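Local coordinates for TipC2 (Streptococcus intermedius B196, PDB 6DHX), which probably serves as an immunity protein (antitoxin) that protects the bacterium against an antibacterial toxin exported by the type VII secretion system, at residues Tyr26-Thr29 and Glu30-Tyr33; Val162-Lys165 and Val166-Trp170. All coordinates share one frame; numbering follows the deposited sequence.

Contact 1 (Tyr26-Thr29 and Glu30-Tyr33)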
loop_
_atom_site.group_PDB
_atom_site.type_symbol
_atom_site.label_atom_id
_atom_site.label_comp_id
_atom_site.label_asym_id
_atom_site.label_seq_id
_atom_site.Cartn_x
_atom_site.Cartn_y
_atom_site.Cartn_z
ATOM N N TYR A 26 -11.272 1.923 2.580
ATOM C CA TYR A 26 -11.630 2.915 1.567
ATOM C C TYR A 26 -12.856 3.712 2.022
ATOM O O TYR A 26 -12.862 4.956 1.992
ATOM C CB TYR A 26 -11.903 2.203 0.227
ATOM C CG TYR A 26 -12.303 3.137 -0.890
ATOM C CD1 TYR A 26 -13.629 3.578 -1.012
ATOM C CD2 TYR A 26 -11.357 3.570 -1.852
ATOM C CE1 TYR A 26 -13.982 4.452 -2.038
ATOM C CE2 TYR A 26 -11.718 4.450 -2.878
ATOM C CZ TYR A 26 -13.021 4.870 -2.961
ATOM O OH TYR A 26 -13.436 5.707 -3.949
ATOM N N GLN A 27 -13.910 3.000 2.441
ATOM C CA GLN A 27 -15.173 3.683 2.750
ATOM C C GLN A 27 -15.061 4.513 4.011
ATOM O O GLN A 27 -15.651 5.594 4.101
ATOM C CB GLN A 27 -16.300 2.645 2.878
ATOM C CG GLN A 27 -16.577 2.016 1.489
ATOM C CD GLN A 27 -17.645 0.935 1.483
ATOM O OE1 GLN A 27 -17.501 -0.053 0.756
ATOM N NE2 GLN A 27 -18.733 1.105 2.273
ATOM N N GLU A 28 -14.377 3.997 5.036
ATOM C CA GLU A 28 -14.304 4.816 6.244
ATOM C C GLU A 28 -13.404 6.021 6.009
ATOM O O GLU A 28 -13.668 7.094 6.574
ATOM C CB GLU A 28 -13.803 3.977 7.406
ATOM C CG GLU A 28 -13.701 4.711 8.757
ATOM C CD GLU A 28 -15.026 5.125 9.388
ATOM O OE1 GLU A 28 -16.112 4.741 8.912
ATOM O OE2 GLU A 28 -14.937 5.812 10.426
ATOM N N THR A 29 -12.363 5.858 5.179
ATOM C CA THR A 29 -11.530 7.033 4.879
ATOM C C THR A 29 -12.283 8.031 4.036
ATOM O O THR A 29 -12.205 9.224 4.314
ATOM C CB THR A 29 -10.206 6.625 4.213
ATOM O OG1 THR A 29 -9.529 5.708 5.083
ATOM C CG2 THR A 29 -9.307 7.924 3.985
ATOM N N GLU A 30 -13.061 7.580 3.035
ATOM C CA GLU A 30 -13.802 8.544 2.247
ATOM C C GLU A 30 -14.868 9.264 3.083
ATOM O O GLU A 30 -15.158 10.458 2.853
ATOM C CB GLU A 30 -14.438 7.829 1.031
ATOM C CG GLU A 30 -14.951 8.854 -0.004
ATOM C CD GLU A 30 -16.374 9.356 0.296
ATOM O OE1 GLU A 30 -17.108 8.665 1.041
ATOM O OE2 GLU A 30 -16.763 10.450 -0.201
ATOM N N LYS A 31 -15.442 8.555 4.062
ATOM C CA LYS A 31 -16.444 9.142 4.928
ATOM C C LYS A 31 -15.859 10.223 5.830
ATOM O O LYS A 31 -16.543 11.209 6.111
ATOM C CB LYS A 31 -17.088 8.026 5.776
ATOM C CG LYS A 31 -17.988 8.562 6.880
ATOM C CD LYS A 31 -18.498 7.365 7.744
ATOM C CE LYS A 31 -19.488 7.812 8.796
ATOM N NZ LYS A 31 -20.151 6.647 9.473
ATOM N N THR A 32 -14.603 10.051 6.270
ATOM C CA THR A 32 -14.026 10.880 7.330
ATOM C C THR A 32 -12.955 11.868 6.869
ATOM O O THR A 32 -12.668 12.813 7.624
ATOM C CB THR A 32 -13.399 10.009 8.426
ATOM O OG1 THR A 32 -12.319 9.233 7.913
ATOM C CG2 THR A 32 -14.474 9.022 9.011
ATOM N N TYR A 33 -12.424 11.725 5.670
ATOM C CA TYR A 33 -11.190 12.479 5.398
ATOM C C TYR A 33 -11.396 13.974 5.291
ATOM O O TYR A 33 -10.420 14.721 5.489
ATOM C CB TYR A 33 -10.482 11.965 4.117
ATOM C CG TYR A 33 -11.064 12.433 2.794
ATOM C CD1 TYR A 33 -12.337 11.996 2.381
ATOM C CD2 TYR A 33 -10.352 13.311 1.948
ATOM C CE1 TYR A 33 -12.865 12.365 1.144
ATOM C CE2 TYR A 33 -10.884 13.672 0.715
ATOM C CZ TYR A 33 -12.124 13.188 0.319
ATOM O OH TYR A 33 -12.646 13.562 -0.911
HETATM O O HOH W 1 -17.729 6.220 2.362
#

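Contact 2 (Val162-Lys165 and Val166-Trp170)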
loop_
_atom_site.group_PDB
_atom_site.type_symbol
_atom_site.label_atom_id
_atom_site.label_comp_id
_atom_site.label_asym_id
_atom_site.label_seq_id
_atom_site.Cartn_x
_atom_site.Cartn_y
_atom_site.Cartn_z
ATOM N N VAL A 162 2.280 -5.509 5.207
ATOM C CA VAL A 162 0.855 -5.261 4.946
ATOM C C VAL A 162 -0.003 -5.913 6.026
ATOM O O VAL A 162 -0.902 -5.282 6.580
ATOM C CB VAL A 162 0.418 -5.730 3.546
ATOM C CG1 VAL A 162 -1.145 -5.541 3.368
ATOM C CG2 VAL A 162 1.144 -4.916 2.456
ATOM N N ASN A 163 0.218 -7.208 6.294
ATOM C CA ASN A 163 -0.700 -7.861 7.230
ATOM C C ASN A 163 -0.404 -7.498 8.681
ATOM O O ASN A 163 -1.307 -7.094 9.425
ATOM C CB ASN A 163 -0.655 -9.376 7.016
ATOM C CG ASN A 163 -1.389 -9.773 5.740
ATOM O OD1 ASN A 163 -2.227 -9.013 5.244
ATOM N ND2 ASN A 163 -1.107 -10.953 5.224
ATOM N N GLN A 164 0.848 -7.637 9.101
ATOM C CA GLN A 164 1.214 -7.508 10.507
ATOM C C GLN A 164 1.455 -6.066 10.920
ATOM O O GLN A 164 1.639 -5.779 12.120
ATOM C CB GLN A 164 2.470 -8.368 10.809
ATOM C CG GLN A 164 2.203 -9.889 10.702
ATOM C CD GLN A 164 0.835 -10.238 11.289
ATOM O OE1 GLN A 164 0.507 -9.832 12.416
ATOM N NE2 GLN A 164 0.016 -10.949 10.514
ATOM N N LYS A 165 1.421 -5.132 9.980
ATOM C CA LYS A 165 1.620 -3.749 10.367
ATOM C C LYS A 165 0.455 -2.892 9.879
ATOM O O LYS A 165 -0.341 -2.409 10.711
ATOM C CB LYS A 165 2.969 -3.228 9.848
ATOM C CG LYS A 165 3.372 -1.857 10.397
ATOM C CD LYS A 165 4.849 -1.606 10.050
ATOM C CE LYS A 165 5.317 -0.262 10.543
ATOM N NZ LYS A 165 5.307 -0.167 12.051
ATOM N N VAL A 166 0.306 -2.712 8.566
ATOM C CA VAL A 166 -0.722 -1.783 8.062
ATOM C C VAL A 166 -2.118 -2.256 8.442
ATOM O O VAL A 166 -2.937 -1.477 8.957
ATOM C CB VAL A 166 -0.623 -1.616 6.534
ATOM C CG1 VAL A 166 -1.813 -0.748 6.029
ATOM C CG2 VAL A 166 0.749 -1.008 6.133
ATOM N N LEU A 167 -2.435 -3.517 8.155
ATOM C CA LEU A 167 -3.804 -3.965 8.419
ATOM C C LEU A 167 -4.021 -4.190 9.914
ATOM O O LEU A 167 -5.132 -3.977 10.431
ATOM C CB LEU A 167 -4.143 -5.232 7.623
ATOM C CG LEU A 167 -4.183 -5.044 6.093
ATOM C CD1 LEU A 167 -4.563 -6.373 5.392
ATOM C CD2 LEU A 167 -5.211 -3.919 5.679
ATOM N N LYS A 168 -2.987 -4.595 10.631
ATOM C CA LYS A 168 -3.124 -4.726 12.085
ATOM C C LYS A 168 -3.343 -3.347 12.722
ATOM O O LYS A 168 -4.154 -3.187 13.651
ATOM C CB LYS A 168 -1.874 -5.403 12.647
ATOM C CG LYS A 168 -1.987 -5.771 14.115
ATOM C CD LYS A 168 -0.701 -6.413 14.601
ATOM C CE LYS A 168 -0.859 -7.053 15.973
ATOM N NZ LYS A 168 0.396 -7.732 16.374
ATOM N N ASP A 169 -2.661 -2.328 12.185
ATOM C CA ASP A 169 -2.882 -0.946 12.619
ATOM C C ASP A 169 -4.310 -0.501 12.346
ATOM O O ASP A 169 -4.920 0.173 13.180
ATOM C CB ASP A 169 -1.919 0.013 11.906
ATOM C CG ASP A 169 -0.529 0.009 12.508
ATOM O OD1 ASP A 169 -0.345 -0.584 13.583
ATOM O OD2 ASP A 169 0.385 0.587 11.901
ATOM N N TRP A 170 -4.828 -0.799 11.141
ATOM C CA TRP A 170 -6.224 -0.478 10.839
ATOM C C TRP A 170 -7.151 -1.056 11.887
ATOM O O TRP A 170 -8.053 -0.368 12.399
ATOM C CB TRP A 170 -6.608 -1.061 9.463
ATOM C CG TRP A 170 -8.069 -0.827 9.174
ATOM C CD1 TRP A 170 -9.081 -1.768 9.121
ATOM C CD2 TRP A 170 -8.688 0.451 8.940
ATOM N NE1 TRP A 170 -10.289 -1.136 8.861
ATOM C CE2 TRP A 170 -10.078 0.214 8.743
ATOM C CE3 TRP A 170 -8.193 1.763 8.864
ATOM C CZ2 TRP A 170 -10.988 1.248 8.455
ATOM C CZ3 TRP A 170 -9.117 2.824 8.574
ATOM C CH2 TRP A 170 -10.482 2.548 8.378
HETATM O O HOH W 2 2.748 0.381 13.101
#

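Contact 1 (Tyr26-Thr29 and Glu30-Tyr33)
Glu28 and Thr32, one turn apart near the C-terminal end of helix 21-32, meet at both backbone and side chain. Thr32 holds OG1 between its own backbone N and carbonyl carbon (chi1 63°), which turns the hydroxyl back along the helix to donate to Glu28 O at 2.9 Å. The Thr32 backbone N also reaches Glu28 O, but weakly, and makes a second bond to Thr29 O, approaching from above that carbonyl plane. The same rotamer directs Thr32 CG2 at the Glu28 carboxylate, 3.5 Å from OE2. Glu28, bent at chi2 (68°), slants across two neighbours: OE2 rests against the Thr32 methyl, while OE1 lies 3.7 Å from Lys31 CD. Lys31 runs out extended, and its NZ stays 4.5 Å from Glu28 OE1, too far for a salt bridge, though the opposite charges may still attract weakly. On another side of the helix Glu30 also bends at chi2, and water 1 donates to both its OE1 and Gln27 O, tying the carboxylate to the backbone one turn back. The Tyr33 N–H bonds weakly to Thr29 O, and the Tyr33 ring has Glu30 O at its edge, in plane. Beyond the segment, Thr32 OG1 is also bonded to Ile38 N, linking the helix end to the following loop. Tyr26 meets Phe83 edge-to-face and bonds Asn88 through OH, whereas Thr29 and Tyr33 pack on Pro61 of strand 59-65, setting this helix against the sheet.

Contact 2 (Val162-Lys165 and Val166-Trp170)
Asp169 N donates to Lys165 O at 2.7 Å (N-H...O angle 154°), an ordinary alpha-helical bond, whereas Leu167 N, two residues earlier, reaches back five residues to Val162 O at 2.8 Å, nearly along the C=O axis. Lys168 N repeats that five-residue step to Asn163 O, weakly. The Lys165 and Asp169 side chains extend alongside each other in a common direction, but their charges do not touch: Lys165 NZ and Asp169 OD2 are 5.0 Å apart. Water 2 spans them, accepting from NZ and donating to OD2. Each end has a further partner outside the helix, Ala69 O for NZ and the Tyr65 hydroxyl for OD2.

Further out, Leu167 lies alongside Val162 and Asn163. With CG anti to its carbonyl carbon (chi1 -66°), it brings CD1 to 4.1 Å from Val162 CG1 and 3.5 Å from Asn163 OD1, whose hydrogen bond is to Tyr183 OH. Lys168, extended, brings its CD within 3.5 Å of Gln164 O. Val162 packs on Ile92 and Phe94 of strand 89-99, and Val166 on Ile77 and Ile79 of strand 74-82, while Leu167 packs on Ile21 and Ile25 of helix 21-32. The successive five-residue bonds mark a pi-type turn, a local widening of helix 151-173, which packs against the sheet.

How the contacts relate
Contact 1 comes first along the chain, near the end of helix 21-32, and contact 2 lies far later, within the long helix 151-173; all the strands of the sheet except 187-190 come between them. Their centres are about 17 Å apart, yet the two regions touch directly: Glu28 CB packs against Trp170 CH2 at 3.7 Å. Glu24, on the same early helix, also bonds Trp170 NE1. Both helices rest on the sheet, contact 1 reaching strand 59-65 and contact 2 strands 74-82 and 89-99. The N-terminal helix is thereby joined to the late helix and the sheet in one packed unit.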